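Local structure of alpha-glucosidase (Bacteroides thetaiotaomicron, 5XFM) at residues L580-A585 and L630-Q635. The protein hydrolyses beta-L-arabinopyranosides and alpha-galactosides, as a bifunctional glycoside hydrolase of family 97 with a bound calcium ion. The protein carries 1 engineered substitution. Numbering follows the deposited sequence.
Sequences LAAVNA and LEIRPQ
In the C-terminal all-beta domain, strand 577-584 of the six-stranded antiparallel sheet meets the end of strand 627-632, which belongs to a separate two-stranded sheet, and the connection that follows it. The side chains of Ala582, Asn584 and Ile632 face one another between the two sheets. Ile632 reaches across with two branches. Its CD1 lies 3.9 Å from CB of Ala582. Its CG2, anti to the backbone N, is the branch that meets Asn584, 3.8 Å from CB of that residue.

Asn584 adds the polar part. Its CG is anti to the backbone N (chi1 175°), and ND2 donates to O of Ile632 at 3.1 Å. The bond is bent, with an angle of 140° at the hydrogen. The donor sits above the carbonyl plane of Ile632, 41° out of it. Both ends of the buried amide have further partners: ND2 also donates to Glu588 O, and OD1 accepts from Gly586 N. Three bonds therefore hold the amide in its orientation. An alanine here would probably leave O of Ile632 and O of Glu588 without this donor and N of Gly586 without its acceptor.

After Ile632 the chain crosses from one sheet of this sandwich-like domain to the other, and strand 636-641 pairs with strand 577-584. Gln635 lies at the entry to that pairing. Its N donates to O of Asn584 at 3.0 Å, and Asn584 also has a backbone bond with Gly636. One water donates to O of Ala585 at 2.7 Å; its link to NE2 of Gln635 is weak and doubtful. Ala471 of helix 470-474 touches the side chains of both Ala585 and Gln635.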
loop_
_atom_site.group_PDB
_atom_site.type_symbol
_atom_site.label_atom_id
_atom_site.label_comp_id
_atom_site.label_asym_id
_atom_site.label_seq_id
_atom_site.Cartn_x
_atom_site.Cartn_y
_atom_site.Cartn_z
ATOM N N LEU A 580 2.540 18.885 9.674
ATOM C CA LEU A 580 3.864 18.285 9.569
ATOM C C LEU A 580 4.059 17.258 10.682
ATOM O O LEU A 580 3.776 17.521 11.848
ATOM C CB LEU A 580 4.966 19.344 9.618
ATOM C CG LEU A 580 6.367 18.759 9.413
ATOM C CD1 LEU A 580 7.144 19.570 8.406
ATOM C CD2 LEU A 580 7.124 18.682 10.726
ATOM N N ALA A 581 4.532 16.078 10.309
ATOM C CA ALA A 581 4.754 15.017 11.272
ATOM C C ALA A 581 6.142 14.435 11.084
ATOM O O ALA A 581 6.600 14.234 9.950
ATOM C CB ALA A 581 3.696 13.938 11.134
ATOM N N ALA A 582 6.822 14.196 12.200
ATOM C CA ALA A 582 8.150 13.598 12.148
ATOM C C ALA A 582 8.348 12.610 13.278
ATOM O O ALA A 582 7.869 12.835 14.387
ATOM C CB ALA A 582 9.225 14.677 12.192
ATOM N N VAL A 583 9.026 11.499 12.996
ATOM C CA VAL A 583 9.438 10.587 14.064
ATOM C C VAL A 583 10.870 10.093 13.881
ATOM O O VAL A 583 11.419 10.091 12.758
ATOM C CB VAL A 583 8.520 9.342 14.182
ATOM C CG1 VAL A 583 7.082 9.736 14.513
ATOM C CG2 VAL A 583 8.597 8.493 12.920
ATOM N N ASN A 584 11.453 9.658 14.999
ATOM C CA ASN A 584 12.848 9.221 15.039
ATOM C C ASN A 584 13.025 7.793 15.563
ATOM O O ASN A 584 12.701 7.498 16.717
ATOM C CB ASN A 584 13.667 10.191 15.899
ATOM C CG ASN A 584 15.107 9.734 16.100
ATOM O OD1 ASN A 584 15.681 9.021 15.270
ATOM N ND2 ASN A 584 15.701 10.149 17.215
ATOM N N ALA A 585 13.578 6.920 14.724
ATOM C CA ALA A 585 13.827 5.536 15.120
ATOM C C ALA A 585 15.290 5.303 15.479
ATOM O O ALA A 585 15.687 4.171 15.760
ATOM C CB ALA A 585 13.406 4.577 14.014
ATOM N N LEU A 630 14.463 21.733 15.342
ATOM C CA LEU A 630 13.795 20.848 16.295
ATOM C C LEU A 630 14.687 19.680 16.661
ATOM O O LEU A 630 15.450 19.205 15.831
ATOM C CB LEU A 630 12.473 20.333 15.717
ATOM C CG LEU A 630 11.324 21.330 15.541
ATOM C CD1 LEU A 630 10.191 20.707 14.756
ATOM C CD2 LEU A 630 10.820 21.813 16.900
ATOM N N GLU A 631 14.570 19.208 17.898
ATOM C CA GLU A 631 15.264 17.997 18.317
ATOM C C GLU A 631 14.252 16.938 18.729
ATOM O O GLU A 631 13.330 17.214 19.493
ATOM C CB GLU A 631 16.243 18.306 19.452
ATOM C CG GLU A 631 16.865 17.088 20.125
ATOM C CD GLU A 631 17.982 17.479 21.077
ATOM O OE1 GLU A 631 18.323 16.668 21.961
ATOM O OE2 GLU A 631 18.421 18.649 21.031
ATOM N N ILE A 632 14.433 15.727 18.210
ATOM C CA ILE A 632 13.521 14.622 18.470
ATOM C C ILE A 632 14.239 13.486 19.194
ATOM O O ILE A 632 15.183 12.896 18.663
ATOM C CB ILE A 632 12.898 14.084 17.165
ATOM C CG1 ILE A 632 12.348 15.230 16.313
ATOM C CG2 ILE A 632 11.819 13.058 17.473
ATOM C CD1 ILE A 632 12.050 14.840 14.873
ATOM N N ARG A 633 13.790 13.197 20.411
ATOM C CA ARG A 633 14.312 12.084 21.194
ATOM C C ARG A 633 14.073 10.759 20.476
ATOM O O ARG A 633 13.172 10.659 19.640
ATOM C CB ARG A 633 13.677 12.073 22.590
ATOM C CG ARG A 633 12.273 11.497 22.661
ATOM C CD ARG A 633 11.743 11.566 24.089
ATOM N NE ARG A 633 12.236 10.471 24.920
ATOM C CZ ARG A 633 12.334 10.527 26.244
ATOM N NH1 ARG A 633 11.976 11.629 26.890
ATOM N NH2 ARG A 633 12.795 9.485 26.923
ATOM N N PRO A 634 14.911 9.749 20.766
ATOM C CA PRO A 634 14.683 8.395 20.248
ATOM C C PRO A 634 13.304 7.853 20.623
ATOM O O PRO A 634 12.833 8.097 21.737
ATOM C CB PRO A 634 15.800 7.577 20.908
ATOM C CG PRO A 634 16.870 8.582 21.196
ATOM C CD PRO A 634 16.126 9.816 21.599
ATOM N N GLN A 635 12.674 7.140 19.687
ATOM C CA GLN A 635 11.324 6.599 19.862
ATOM C C GLN A 635 10.303 7.720 20.042
ATOM O O GLN A 635 9.200 7.494 20.549
ATOM C CB GLN A 635 11.268 5.627 21.050
ATOM C CG GLN A 635 12.361 4.567 21.035
ATOM C CD GLN A 635 12.208 3.583 19.890
ATOM O OE1 GLN A 635 11.116 3.073 19.641
ATOM N NE2 GLN A 635 13.297 3.334 19.170
HETATM O O HOH W 1 14.594 2.225 17.291
#